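Local coordinates for alpha-galactosidase (Lactobacillus brevis, PDB 3MI6), which probably hydrolyses terminal, non-reducing alpha-D-galactose residues from alpha-D-galactosides such as galactose oligosaccharides and galactomannans, as a member of glycoside hydrolase family 36, at residues L411-M417 with I476-R482; M223-H227 with S529-D535; Q52-T58 with N67-I73; D84-A89 with T269-L273. All coordinates share one frame. Residues are numbered along the deposited sequence.

Interaction 1: residues L411-M417 with I476-R482; sequences LWFEPEM and IKWDMNR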
loop_
_atom_site.group_PDB
_atom_site.type_symbol
_atom_site.label_atom_id
_atom_site.label_comp_id
_atom_site.label_asym_id
_atom_site.label_seq_id
_atom_site.Cartn_x
_atom_site.Cartn_y
_atom_site.Cartn_z
ATOM N N LEU D 411 9.465 29.944 -39.333
ATOM C CA LEU D 411 10.373 28.902 -39.803
ATOM C C LEU D 411 11.276 28.338 -38.710
ATOM O O LEU D 411 11.399 28.900 -37.630
ATOM C CB LEU D 411 11.182 29.348 -41.042
ATOM C CG LEU D 411 12.425 30.235 -40.915
ATOM C CD1 LEU D 411 13.590 29.413 -40.449
ATOM C CD2 LEU D 411 12.777 30.884 -42.239
ATOM N N TRP D 412 11.915 27.223 -39.041
ATOM C CA TRP D 412 12.604 26.338 -38.113
ATOM C C TRP D 412 14.125 26.505 -38.217
ATOM O O TRP D 412 14.707 26.402 -39.293
ATOM C CB TRP D 412 12.190 24.907 -38.485
ATOM C CG TRP D 412 12.796 23.777 -37.727
ATOM C CD1 TRP D 412 12.183 23.023 -36.780
ATOM C CD2 TRP D 412 14.110 23.214 -37.898
ATOM N NE1 TRP D 412 13.029 22.039 -36.330
ATOM C CE2 TRP D 412 14.221 22.134 -37.000
ATOM C CE3 TRP D 412 15.205 23.525 -38.715
ATOM C CZ2 TRP D 412 15.389 21.367 -36.884
ATOM C CZ3 TRP D 412 16.356 22.760 -38.605
ATOM C CH2 TRP D 412 16.442 21.697 -37.697
ATOM N N PHE D 413 14.764 26.787 -37.095
ATOM C CA PHE D 413 16.211 26.722 -37.005
ATOM C C PHE D 413 16.603 25.669 -35.970
ATOM O O PHE D 413 15.807 25.326 -35.086
ATOM C CB PHE D 413 16.785 28.061 -36.549
ATOM C CG PHE D 413 16.604 29.174 -37.531
ATOM C CD1 PHE D 413 17.578 29.441 -38.480
ATOM C CD2 PHE D 413 15.472 29.974 -37.491
ATOM C CE1 PHE D 413 17.413 30.478 -39.383
ATOM C CE2 PHE D 413 15.302 31.008 -38.384
ATOM C CZ PHE D 413 16.271 31.261 -39.335
ATOM N N GLU D 414 17.836 25.175 -36.079
ATOM C CA GLU D 414 18.482 24.388 -35.024
ATOM C C GLU D 414 19.907 24.913 -34.882
ATOM O O GLU D 414 20.858 24.239 -35.265
ATOM C CB GLU D 414 18.484 22.886 -35.359
ATOM C CG GLU D 414 18.815 21.961 -34.182
ATOM C CD GLU D 414 18.792 20.481 -34.554
ATOM O OE1 GLU D 414 18.235 20.127 -35.609
ATOM O OE2 GLU D 414 19.331 19.659 -33.784
ATOM N N PRO D 415 20.046 26.129 -34.319
ATOM C CA PRO D 415 21.265 26.953 -34.248
ATOM C C PRO D 415 22.478 26.249 -33.658
ATOM O O PRO D 415 23.561 26.259 -34.262
ATOM C CB PRO D 415 20.866 28.077 -33.294
ATOM C CG PRO D 415 19.402 28.166 -33.412
ATOM C CD PRO D 415 18.924 26.761 -33.602
ATOM N N GLU D 416 22.297 25.673 -32.473
ATOM C CA GLU D 416 23.395 25.092 -31.708
ATOM C C GLU D 416 24.104 23.906 -32.405
ATOM O O GLU D 416 25.083 23.374 -31.873
ATOM C CB GLU D 416 22.879 24.680 -30.318
ATOM C CG GLU D 416 22.070 25.771 -29.577
ATOM C CD GLU D 416 20.992 25.196 -28.645
ATOM O OE1 GLU D 416 21.346 24.567 -27.624
ATOM O OE2 GLU D 416 19.784 25.375 -28.931
HETATM N N MSE D 417 23.629 23.516 -33.595
HETATM C CA MSE D 417 24.072 22.277 -34.266
HETATM C C MSE D 417 24.857 22.441 -35.577
HETATM O O MSE D 417 24.668 23.407 -36.318
HETATM C CB MSE D 417 22.879 21.341 -34.509
HETATM C CG MSE D 417 22.135 20.948 -33.240
HETATM SE SE MSE D 417 23.272 20.098 -31.865
HETATM C CE MSE D 417 22.063 20.347 -30.362
ATOM N N ILE D 476 9.615 31.803 -34.918
ATOM C CA ILE D 476 10.722 30.894 -35.162
ATOM C C ILE D 476 10.596 29.666 -34.248
ATOM O O ILE D 476 10.396 29.776 -33.040
ATOM C CB ILE D 476 12.092 31.617 -34.983
ATOM C CG1 ILE D 476 12.493 32.330 -36.280
ATOM C CG2 ILE D 476 13.176 30.653 -34.589
ATOM C CD1 ILE D 476 13.675 33.243 -36.135
ATOM N N LYS D 477 10.656 28.488 -34.845
ATOM C CA LYS D 477 10.770 27.270 -34.074
ATOM C C LYS D 477 12.265 27.003 -33.934
ATOM O O LYS D 477 12.965 26.766 -34.915
ATOM C CB LYS D 477 10.056 26.116 -34.785
ATOM C CG LYS D 477 9.835 24.859 -33.940
ATOM C CD LYS D 477 9.096 23.806 -34.781
ATOM C CE LYS D 477 9.009 22.442 -34.103
ATOM N NZ LYS D 477 8.357 21.389 -34.966
ATOM N N TRP D 478 12.746 27.074 -32.702
ATOM C CA TRP D 478 14.159 26.896 -32.396
ATOM C C TRP D 478 14.364 25.535 -31.727
ATOM O O TRP D 478 14.132 25.359 -30.525
ATOM C CB TRP D 478 14.620 28.047 -31.499
ATOM C CG TRP D 478 16.000 27.948 -30.921
ATOM C CD1 TRP D 478 16.717 26.817 -30.680
ATOM C CD2 TRP D 478 16.811 29.037 -30.467
ATOM N NE1 TRP D 478 17.931 27.130 -30.112
ATOM C CE2 TRP D 478 18.012 28.487 -29.967
ATOM C CE3 TRP D 478 16.637 30.427 -30.433
ATOM C CZ2 TRP D 478 19.034 29.272 -29.443
ATOM C CZ3 TRP D 478 17.654 31.209 -29.907
ATOM C CH2 TRP D 478 18.838 30.631 -29.420
ATOM N N ASP D 479 14.805 24.576 -32.530
ATOM C CA ASP D 479 14.884 23.185 -32.119
ATOM C C ASP D 479 16.292 22.844 -31.613
ATOM O O ASP D 479 17.186 23.684 -31.639
ATOM C CB ASP D 479 14.504 22.312 -33.309
ATOM C CG ASP D 479 14.019 20.949 -32.902
ATOM O OD1 ASP D 479 14.239 20.557 -31.732
ATOM O OD2 ASP D 479 13.410 20.268 -33.763
HETATM N N MSE D 480 16.483 21.610 -31.155
HETATM C CA MSE D 480 17.746 21.167 -30.565
HETATM C C MSE D 480 17.676 19.649 -30.352
HETATM O O MSE D 480 17.075 19.184 -29.376
HETATM C CB MSE D 480 17.997 21.903 -29.244
HETATM C CG MSE D 480 19.442 21.893 -28.781
HETATM SE SE MSE D 480 19.983 20.270 -27.826
HETATM C CE MSE D 480 19.108 20.545 -26.091
ATOM N N ASN D 481 18.302 18.891 -31.255
ATOM C CA ASN D 481 17.989 17.475 -31.446
ATOM C C ASN D 481 19.027 16.408 -31.065
ATOM O O ASN D 481 18.871 15.246 -31.424
ATOM C CB ASN D 481 17.560 17.236 -32.895
ATOM C CG ASN D 481 16.170 17.760 -33.185
ATOM O OD1 ASN D 481 15.956 18.519 -34.141
ATOM N ND2 ASN D 481 15.214 17.370 -32.350
ATOM N N ARG D 482 20.082 16.773 -30.354
ATOM C CA ARG D 482 20.934 15.743 -29.778
ATOM C C ARG D 482 21.545 16.198 -28.465
ATOM O O ARG D 482 21.467 17.366 -28.120
ATOM C CB ARG D 482 22.040 15.335 -30.739
ATOM C CG ARG D 482 23.105 16.380 -30.918
ATOM C CD ARG D 482 24.367 15.756 -31.367
ATOM N NE ARG D 482 25.080 15.128 -30.264
ATOM C CZ ARG D 482 26.212 14.447 -30.415
ATOM N NH1 ARG D 482 26.738 14.306 -31.625
ATOM N NH2 ARG D 482 26.821 13.900 -29.369
#
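Three backbone hydrogen bonds join the two parallel strand ends: Lys477 N to Leu411 O (2.9 Å), Phe413 N to Lys477 O (2.8 Å) and, nearly linear, Asp479 N to Phe413 O (2.8 Å). Side chains add three more. Trp412 NE1 donates to Asp479 OD2 (3.1 Å), Asn481 N to Glu414 OE2 (2.8 Å) and Trp478 NE1 to Glu416 OE2 (2.8 Å). Asp479 OD1 accepts from Met480 N (2.5 Å) and from the backbone of Ser529, while Glu416 also binds Tyr504 and Arg533, and Lys477 NZ forms a salt bridge with Asp367. These are neighbouring strands of the eight-stranded TIM barrel, 408-413 and 475-478. The side chains of Trp412 and Lys477 lie on one sheet face; those of Leu411, Phe413, Ile476 and Trp478 lie on the other, against helices 454-471 and 500-518. There Phe413 CE2 meets Ile476 CD1 at 3.6 Å. A type I turn from Glu414 to Met417 sets Pro415 over the Trp478 indole in a CH-pi contact, with CG 3.8 Å from the centroid of the five-membered ring. Farther out, selenomethionine Met417 CE touches Met480 SE at 3.3 Å. Asp479 is the predicted nucleophile, at the C-terminal mouth of the barrel where TIM-barrel enzymes carry their active sites; bonds to both its carboxylate oxygens hold it in a defined orientation, consistent with attack on the anomeric carbon of a bound galactoside.

Interaction 2: residues M223-H227 with S529-D535; sequences MASSH and SGGGRFD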
loop_
_atom_site.group_PDB
_atom_site.type_symbol
_atom_site.label_atom_id
_atom_site.label_comp_id
_atom_site.label_asym_id
_atom_site.label_seq_id
_atom_site.Cartn_x
_atom_site.Cartn_y
_atom_site.Cartn_z
HETATM N N MSE D 223 23.631 18.784 -20.454
HETATM C CA MSE D 223 23.609 20.194 -20.886
HETATM C C MSE D 223 22.218 20.692 -21.337
HETATM O O MSE D 223 22.100 21.577 -22.204
HETATM C CB MSE D 223 24.609 20.449 -22.006
HETATM C CG MSE D 223 26.049 20.665 -21.596
HETATM SE SE MSE D 223 27.108 21.057 -23.231
HETATM C CE MSE D 223 28.848 21.235 -22.389
ATOM N N ALA D 224 21.187 20.099 -20.751
ATOM C CA ALA D 224 19.812 20.540 -20.905
ATOM C C ALA D 224 19.077 19.929 -19.736
ATOM O O ALA D 224 19.495 18.883 -19.227
ATOM C CB ALA D 224 19.226 20.038 -22.194
ATOM N N SER D 225 18.018 20.589 -19.274
ATOM C CA SER D 225 17.067 19.910 -18.412
ATOM C C SER D 225 16.629 18.850 -19.385
ATOM O O SER D 225 16.554 19.122 -20.576
ATOM C CB SER D 225 15.913 20.844 -18.083
ATOM O OG SER D 225 15.446 21.482 -19.267
ATOM N N SER D 226 16.374 17.633 -18.957
ATOM C CA SER D 226 16.216 16.618 -19.999
ATOM C C SER D 226 14.775 16.329 -20.484
ATOM O O SER D 226 13.819 16.951 -20.045
ATOM C CB SER D 226 16.910 15.332 -19.547
ATOM O OG SER D 226 16.640 15.075 -18.178
ATOM N N HIS D 227 14.654 15.411 -21.435
ATOM C CA HIS D 227 13.424 14.655 -21.623
ATOM C C HIS D 227 13.232 13.787 -20.373
ATOM O O HIS D 227 12.126 13.561 -19.926
ATOM C CB HIS D 227 13.511 13.711 -22.845
ATOM C CG HIS D 227 13.602 14.413 -24.170
ATOM N ND1 HIS D 227 14.806 14.666 -24.800
ATOM C CD2 HIS D 227 12.640 14.904 -24.991
ATOM C CE1 HIS D 227 14.581 15.291 -25.943
ATOM N NE2 HIS D 227 13.275 15.446 -26.083
ATOM N N SER D 529 13.629 18.268 -29.610
ATOM C CA SER D 529 13.098 16.953 -29.945
ATOM C C SER D 529 11.775 16.773 -29.209
ATOM O O SER D 529 11.483 15.701 -28.674
ATOM C CB SER D 529 14.073 15.848 -29.522
ATOM O OG SER D 529 15.101 15.668 -30.469
ATOM N N GLY D 530 10.969 17.827 -29.179
ATOM C CA GLY D 530 9.807 17.850 -28.312
ATOM C C GLY D 530 10.206 18.514 -27.019
ATOM O O GLY D 530 10.776 19.600 -27.047
ATOM N N GLY D 531 9.951 17.867 -25.889
ATOM C CA GLY D 531 10.106 18.534 -24.602
ATOM C C GLY D 531 11.396 18.306 -23.829
ATOM O O GLY D 531 11.377 18.192 -22.610
ATOM N N GLY D 532 12.519 18.268 -24.537
ATOM C CA GLY D 532 13.800 17.980 -23.927
ATOM C C GLY D 532 14.439 19.173 -23.231
ATOM O O GLY D 532 15.496 19.046 -22.621
ATOM N N ARG D 533 13.820 20.343 -23.336
ATOM C CA ARG D 533 14.287 21.506 -22.586
ATOM C C ARG D 533 13.130 22.273 -21.978
ATOM O O ARG D 533 13.241 23.453 -21.710
ATOM C CB ARG D 533 15.124 22.431 -23.465
ATOM C CG ARG D 533 16.603 22.196 -23.347
ATOM C CD ARG D 533 17.344 23.498 -23.363
ATOM N NE ARG D 533 17.297 24.165 -24.668
ATOM C CZ ARG D 533 18.329 24.256 -25.506
ATOM N NH1 ARG D 533 19.503 23.706 -25.191
ATOM N NH2 ARG D 533 18.178 24.892 -26.659
ATOM N N PHE D 534 12.027 21.583 -21.745
ATOM C CA PHE D 534 10.806 22.228 -21.319
ATOM C C PHE D 534 10.952 22.818 -19.915
ATOM O O PHE D 534 10.589 22.161 -18.926
ATOM C CB PHE D 534 9.678 21.197 -21.331
ATOM C CG PHE D 534 8.313 21.799 -21.335
ATOM C CD1 PHE D 534 7.745 22.239 -20.170
ATOM C CD2 PHE D 534 7.608 21.924 -22.522
ATOM C CE1 PHE D 534 6.500 22.797 -20.183
ATOM C CE2 PHE D 534 6.359 22.480 -22.552
ATOM C CZ PHE D 534 5.795 22.918 -21.380
ATOM N N ASP D 535 11.460 24.048 -19.819
ATOM C CA ASP D 535 11.760 24.612 -18.510
ATOM C C ASP D 535 11.634 26.129 -18.393
ATOM O O ASP D 535 11.584 26.837 -19.375
ATOM C CB ASP D 535 13.138 24.161 -18.055
ATOM C CG ASP D 535 14.238 24.648 -18.966
ATOM O OD1 ASP D 535 14.133 25.782 -19.495
ATOM O OD2 ASP D 535 15.217 23.891 -19.140
#
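Two loops without regular secondary structure meet here, and each end of the contact has a hydrogen bond. Ser225 OG donates to Asp535 OD2 over a very short 2.4 Å; Asp535 OD1 takes Ser255 OG and, as N-cap of helix 536-539, the backbone N of Met538. At the other end His227 NE2 donates to Ser529 O (3.2 Å), while ND1 is paired with Tyr483 OH, so both ring nitrogens are engaged. Ser529 OG probably pairs with the side-chain amide of Asn481, a predicted substrate-binding residue. Gly532 lies under the imidazole face, its CA 3.3 Å from the ring centroid, a CH-pi contact so close that a CB on Gly532 would collide with His227 CE1. The Arg533 guanidinium turns to a salt bridge with Glu416, and Ala224 CB rests on Arg533 CG at 3.6 Å. The N-terminal domain's loop between strands 214-219 and 233-236 thus reaches the barrel loop between strand 523-526 and helix 536-539, with Met223 packed on helix 500-518.

Interaction 3: residues Q52-T58 with N67-I73; sequences QEWRDAT and NFQPATI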
loop_
_atom_site.group_PDB
_atom_site.type_symbol
_atom_site.label_atom_id
_atom_site.label_comp_id
_atom_site.label_asym_id
_atom_site.label_seq_id
_atom_site.Cartn_x
_atom_site.Cartn_y
_atom_site.Cartn_z
ATOM N N GLN D 52 17.786 23.660 21.348
ATOM C CA GLN D 52 18.927 22.815 21.020
ATOM C C GLN D 52 19.202 21.836 22.136
ATOM O O GLN D 52 19.237 22.223 23.303
ATOM C CB GLN D 52 20.174 23.670 20.803
ATOM C CG GLN D 52 19.975 24.803 19.822
ATOM C CD GLN D 52 21.285 25.335 19.289
ATOM O OE1 GLN D 52 21.304 26.226 18.440
ATOM N NE2 GLN D 52 22.392 24.783 19.778
ATOM N N GLU D 53 19.407 20.570 21.786
ATOM C CA GLU D 53 19.711 19.554 22.792
ATOM C C GLU D 53 20.940 18.746 22.420
ATOM O O GLU D 53 21.198 18.512 21.250
ATOM C CB GLU D 53 18.518 18.614 22.999
ATOM C CG GLU D 53 17.319 19.244 23.705
ATOM C CD GLU D 53 16.132 18.299 23.829
ATOM O OE1 GLU D 53 16.071 17.294 23.077
ATOM O OE2 GLU D 53 15.257 18.576 24.680
ATOM N N TRP D 54 21.695 18.312 23.421
ATOM C CA TRP D 54 22.852 17.465 23.176
ATOM C C TRP D 54 22.455 16.096 22.642
ATOM O O TRP D 54 21.661 15.387 23.266
ATOM C CB TRP D 54 23.674 17.287 24.449
ATOM C CG TRP D 54 24.689 16.160 24.382
ATOM C CD1 TRP D 54 24.473 14.843 24.679
ATOM C CD2 TRP D 54 26.073 16.263 24.019
ATOM N NE1 TRP D 54 25.631 14.122 24.520
ATOM C CE2 TRP D 54 26.628 14.969 24.115
ATOM C CE3 TRP D 54 26.895 17.321 23.622
ATOM C CZ2 TRP D 54 27.970 14.705 23.821
ATOM C CZ3 TRP D 54 28.231 17.058 23.334
ATOM C CH2 TRP D 54 28.753 15.760 23.435
ATOM N N ARG D 55 23.017 15.747 21.481
ATOM C CA ARG D 55 22.988 14.385 20.933
ATOM C C ARG D 55 24.423 13.832 20.876
ATOM O O ARG D 55 25.370 14.601 20.721
ATOM C CB ARG D 55 22.349 14.382 19.539
ATOM C CG ARG D 55 20.874 14.730 19.533
ATOM C CD ARG D 55 20.076 13.768 20.408
ATOM N NE ARG D 55 18.634 13.994 20.294
ATOM C CZ ARG D 55 17.905 14.724 21.135
ATOM N NH1 ARG D 55 18.462 15.313 22.181
ATOM N NH2 ARG D 55 16.607 14.863 20.922
ATOM N N ASP D 56 24.589 12.517 20.997
ATOM C CA ASP D 56 25.928 11.929 21.080
ATOM C C ASP D 56 26.592 11.669 19.719
ATOM O O ASP D 56 25.927 11.602 18.684
ATOM C CB ASP D 56 25.919 10.628 21.897
ATOM C CG ASP D 56 25.422 10.821 23.333
ATOM O OD1 ASP D 56 24.509 11.653 23.571
ATOM O OD2 ASP D 56 25.935 10.108 24.229
ATOM N N ALA D 57 27.916 11.535 19.745
ATOM C CA ALA D 57 28.698 11.071 18.597
ATOM C C ALA D 57 28.616 12.000 17.393
ATOM O O ALA D 57 28.603 11.545 16.250
ATOM C CB ALA D 57 28.286 9.658 18.208
ATOM N N THR D 58 28.558 13.296 17.664
ATOM C CA THR D 58 28.540 14.306 16.618
ATOM C C THR D 58 29.141 15.611 17.138
ATOM O O THR D 58 28.833 16.062 18.245
ATOM C CB THR D 58 27.110 14.511 16.013
ATOM O OG1 THR D 58 27.167 15.414 14.899
ATOM C CG2 THR D 58 26.120 15.026 17.045
ATOM N N ASN D 67 26.132 21.840 23.075
ATOM C CA ASN D 67 24.836 21.559 22.490
ATOM C C ASN D 67 24.603 22.263 21.157
ATOM O O ASN D 67 23.583 22.040 20.503
ATOM C CB ASN D 67 23.714 21.897 23.486
ATOM C CG ASN D 67 23.906 21.228 24.858
ATOM O OD1 ASN D 67 23.259 21.614 25.833
ATOM N ND2 ASN D 67 24.787 20.233 24.933
ATOM N N PHE D 68 25.531 23.121 20.754
ATOM C CA PHE D 68 25.482 23.664 19.403
ATOM C C PHE D 68 26.111 22.633 18.477
ATOM O O PHE D 68 27.324 22.460 18.471
ATOM C CB PHE D 68 26.214 25.003 19.308
ATOM C CG PHE D 68 25.864 25.805 18.081
ATOM C CD1 PHE D 68 26.454 25.526 16.863
ATOM C CD2 PHE D 68 24.955 26.850 18.152
ATOM C CE1 PHE D 68 26.140 26.272 15.732
ATOM C CE2 PHE D 68 24.631 27.598 17.027
ATOM C CZ PHE D 68 25.222 27.311 15.816
ATOM N N GLN D 69 25.272 21.924 17.727
ATOM C CA GLN D 69 25.719 20.839 16.856
ATOM C C GLN D 69 25.079 20.977 15.485
ATOM O O GLN D 69 23.864 20.823 15.352
ATOM C CB GLN D 69 25.372 19.477 17.466
ATOM C CG GLN D 69 26.124 19.184 18.753
ATOM C CD GLN D 69 25.712 17.877 19.417
ATOM O OE1 GLN D 69 26.513 16.942 19.533
ATOM N NE2 GLN D 69 24.467 17.813 19.867
ATOM N N PRO D 70 25.897 21.277 14.461
ATOM C CA PRO D 70 25.416 21.504 13.089
ATOM C C PRO D 70 24.600 20.333 12.510
ATOM O O PRO D 70 23.780 20.576 11.618
ATOM C CB PRO D 70 26.710 21.703 12.292
ATOM C CG PRO D 70 27.705 22.182 13.308
ATOM C CD PRO D 70 27.357 21.461 14.575
ATOM N N ALA D 71 24.819 19.109 13.004
ATOM C CA ALA D 71 24.059 17.918 12.578
ATOM C C ALA D 71 22.567 17.958 12.937
ATOM O O ALA D 71 21.742 17.341 12.259
ATOM C CB ALA D 71 24.697 16.641 13.139
ATOM N N THR D 72 22.230 18.671 14.007
ATOM C CA THR D 72 20.840 18.813 14.417
ATOM C C THR D 72 20.300 20.227 14.181
ATOM O O THR D 72 19.245 20.582 14.713
ATOM C CB THR D 72 20.643 18.477 15.904
ATOM O OG1 THR D 72 21.157 19.549 16.699
ATOM C CG2 THR D 72 21.340 17.171 16.279
ATOM N N ILE D 73 21.012 21.030 13.393
ATOM C CA ILE D 73 20.578 22.393 13.110
ATOM C C ILE D 73 20.156 22.613 11.662
ATOM O O ILE D 73 20.965 22.476 10.752
ATOM C CB ILE D 73 21.680 23.423 13.435
ATOM C CG1 ILE D 73 21.922 23.515 14.947
ATOM C CG2 ILE D 73 21.302 24.786 12.878
ATOM C CD1 ILE D 73 22.965 24.546 15.324
HETATM O O HOH W 1 22.620 19.500 18.895
#
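Gln52 opens the contact by extending NE2 to Asn67 O, a weak hydrogen bond of 3.1 Å, with Phe68 CA 3.3 Å from the same nitrogen. Glu53 has its CB directed away and its carboxylate in a salt bridge with Arg55 (OE1 to NH1 3.2 Å), while its carbonyl turns inward: a water donates to Glu53 O (2.9 Å) and Asn67 O (3.2 Å) and accepts from Thr72 OG1 (2.6 Å). Trp54 CB touches Asn67 ND2 at 3.2 Å, and its indole lies with one face over the amide of Gln69. Both segments belong to the long irregular excursion between strands 31-36 and 90-93 of the N-terminal domain; they meet through side chains and a water, with no strand pairing between them, and the region serves the subunit interface. Arg55 and Glu53 both bind Thr716 of the second subunit, whose Tyr679 bonds to Thr72. The end of the Gln69 amide lies between the carbonyls of Arg55 and Thr58. Asp56 and Ala57 bend away, onto Trp200 of the third subunit, a predicted substrate-binding residue there. Thr58 returns to the contact, with OG1 3.3 Å from Ala71 CB.

Interaction 4: residues D84-A89 with T269-L273; sequences DFRQPA and TSRIL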
loop_
_atom_site.group_PDB
_atom_site.type_symbol
_atom_site.label_atom_id
_atom_site.label_comp_id
_atom_site.label_asym_id
_atom_site.label_seq_id
_atom_site.Cartn_x
_atom_site.Cartn_y
_atom_site.Cartn_z
ATOM N N ASP D 84 28.463 19.364 10.081
ATOM C CA ASP D 84 27.337 18.911 9.291
ATOM C C ASP D 84 27.843 17.925 8.263
ATOM O O ASP D 84 28.798 18.212 7.526
ATOM C CB ASP D 84 26.682 20.091 8.576
ATOM C CG ASP D 84 25.265 19.792 8.148
ATOM O OD1 ASP D 84 24.850 18.619 8.276
ATOM O OD2 ASP D 84 24.563 20.723 7.695
ATOM N N PHE D 85 27.211 16.760 8.206
ATOM C CA PHE D 85 27.616 15.743 7.242
ATOM C C PHE D 85 26.584 15.493 6.138
ATOM O O PHE D 85 26.804 14.687 5.236
ATOM C CB PHE D 85 28.034 14.462 7.955
ATOM C CG PHE D 85 29.310 14.605 8.722
ATOM C CD1 PHE D 85 30.537 14.625 8.056
ATOM C CD2 PHE D 85 29.294 14.749 10.106
ATOM C CE1 PHE D 85 31.729 14.768 8.750
ATOM C CE2 PHE D 85 30.491 14.891 10.814
ATOM C CZ PHE D 85 31.708 14.901 10.129
ATOM N N ARG D 86 25.472 16.215 6.198
ATOM C CA ARG D 86 24.516 16.201 5.112
ATOM C C ARG D 86 25.134 16.829 3.877
ATOM O O ARG D 86 26.257 17.316 3.919
ATOM C CB ARG D 86 23.262 16.948 5.516
ATOM C CG ARG D 86 22.490 16.226 6.564
ATOM C CD ARG D 86 21.381 17.098 7.085
ATOM N NE ARG D 86 21.888 18.061 8.046
ATOM C CZ ARG D 86 21.143 18.971 8.659
ATOM N NH1 ARG D 86 19.839 19.055 8.411
ATOM N NH2 ARG D 86 21.708 19.803 9.525
ATOM N N GLN D 87 24.408 16.799 2.770
ATOM C CA GLN D 87 24.920 17.376 1.544
ATOM C C GLN D 87 24.974 18.879 1.699
ATOM O O GLN D 87 24.130 19.451 2.359
ATOM C CB GLN D 87 24.051 16.968 0.354
ATOM C CG GLN D 87 24.331 15.549 -0.125
ATOM C CD GLN D 87 25.806 15.323 -0.506
ATOM O OE1 GLN D 87 26.251 15.679 -1.610
ATOM N NE2 GLN D 87 26.564 14.719 0.411
ATOM N N PRO D 88 25.993 19.523 1.124
ATOM C CA PRO D 88 26.116 20.976 1.262
ATOM C C PRO D 88 25.458 21.720 0.123
ATOM O O PRO D 88 25.232 21.147 -0.934
ATOM C CB PRO D 88 27.626 21.199 1.209
ATOM C CG PRO D 88 28.117 20.115 0.352
ATOM C CD PRO D 88 27.229 18.914 0.607
ATOM N N ALA D 89 25.154 22.988 0.345
ATOM C CA ALA D 89 24.631 23.836 -0.710
ATOM C C ALA D 89 25.748 24.301 -1.612
ATOM O O ALA D 89 25.520 24.595 -2.781
ATOM C CB ALA D 89 23.948 25.044 -0.126
ATOM N N THR D 269 14.959 14.588 9.374
ATOM C CA THR D 269 14.757 15.883 8.728
ATOM C C THR D 269 15.089 15.814 7.238
ATOM O O THR D 269 15.755 14.881 6.768
ATOM C CB THR D 269 15.598 16.993 9.356
ATOM O OG1 THR D 269 16.941 16.949 8.837
ATOM C CG2 THR D 269 15.587 16.853 10.857
ATOM N N SER D 270 14.627 16.819 6.507
ATOM C CA SER D 270 14.758 16.832 5.070
ATOM C C SER D 270 15.506 18.046 4.562
ATOM O O SER D 270 15.130 19.171 4.856
ATOM C CB SER D 270 13.376 16.824 4.441
ATOM O OG SER D 270 12.655 15.685 4.863
ATOM N N ARG D 271 16.551 17.808 3.774
ATOM C CA ARG D 271 17.188 18.872 3.027
ATOM C C ARG D 271 16.812 18.799 1.544
ATOM O O ARG D 271 17.151 17.835 0.853
ATOM C CB ARG D 271 18.707 18.815 3.206
ATOM C CG ARG D 271 19.459 20.020 2.633
ATOM C CD ARG D 271 20.885 20.074 3.158
ATOM N NE ARG D 271 20.956 20.732 4.454
ATOM C CZ ARG D 271 22.031 20.739 5.238
ATOM N NH1 ARG D 271 23.132 20.105 4.865
ATOM N NH2 ARG D 271 21.996 21.365 6.408
ATOM N N ILE D 272 16.107 19.822 1.062
ATOM C CA ILE D 272 15.826 19.957 -0.361
ATOM C C ILE D 272 16.818 20.927 -1.014
ATOM O O ILE D 272 16.827 22.108 -0.711
ATOM C CB ILE D 272 14.367 20.444 -0.639
ATOM C CG1 ILE D 272 13.326 19.504 -0.024
ATOM C CG2 ILE D 272 14.103 20.533 -2.131
ATOM C CD1 ILE D 272 13.329 19.429 1.489
ATOM N N LEU D 273 17.644 20.410 -1.920
ATOM C CA LEU D 273 18.662 21.189 -2.618
ATOM C C LEU D 273 18.255 21.319 -4.047
ATOM O O LEU D 273 17.889 20.329 -4.635
ATOM C CB LEU D 273 19.993 20.438 -2.602
ATOM C CG LEU D 273 20.818 20.449 -1.322
ATOM C CD1 LEU D 273 22.147 19.766 -1.537
ATOM C CD2 LEU D 273 21.018 21.885 -0.913
HETATM O O HOH W 2 25.961 20.049 5.086
#
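A loop of the N-terminal domain, shaped by an Asx turn, is joined to strand 270-274 of an antiparallel beta-sheet by a salt-bridge network. Asp84, with chi1 t, spreads its carboxylate between two arginines: OD1 accepts from Arg86 N (3.2 Å), which closes the Asx turn, and from Arg86 NE (3.0 Å), while OD2 takes Arg271 NH2 (2.9 Å) and NH1 (3.2 Å). Arg271 runs out from the strand with chi1 and chi2 both t, then bends at chi3 (m), which brings the guanidinium to the loop; there NH1 also donates to Gln87 O (2.8 Å), and NE makes a salt bridge with Asp185 of strand 174-186. Arg86 has chi1 m, chi2 t and chi3 m, laying its guanidinium flat on that of Arg271, centres 4.0 Å apart and planes at 22°. The close like charges are probably offset by Asp84, which binds both groups, and by Asp185; Arg86 NH2 is bonded to Ile73 O. Leu273 (chi1 m, chi2 t) sends its methyls to the loop's end, CD1 3.9 Å from Gln87 CB and CD2 4.1 Å from Ala89 CA. A water accepts from Arg271 NH1 at 2.8 Å and lies 3.0 Å from Arg86 O.

In the fold
From the N terminus, interaction 3 closes first, a short loop with eight residues between its segments, within the irregular region after strand 31-36. Interaction 4 opens soon after and touches it where Arg86 meets the 67-73 segment; it closes 180 residues later on strand 270-274, tying that region to one antiparallel sheet of the N-terminal domain. Interaction 2 opens inside this span but closes only at 529-535, so the two cross, and it joins the N-terminal domain to the barrel. Interaction 1, linking neighbouring barrel strands, falls wholly between the two segments of interaction 2 and touches it through Glu416 and Arg533. Interactions 1 and 3 lie on opposite sides of the chain's centre, their centres about 53 Å apart.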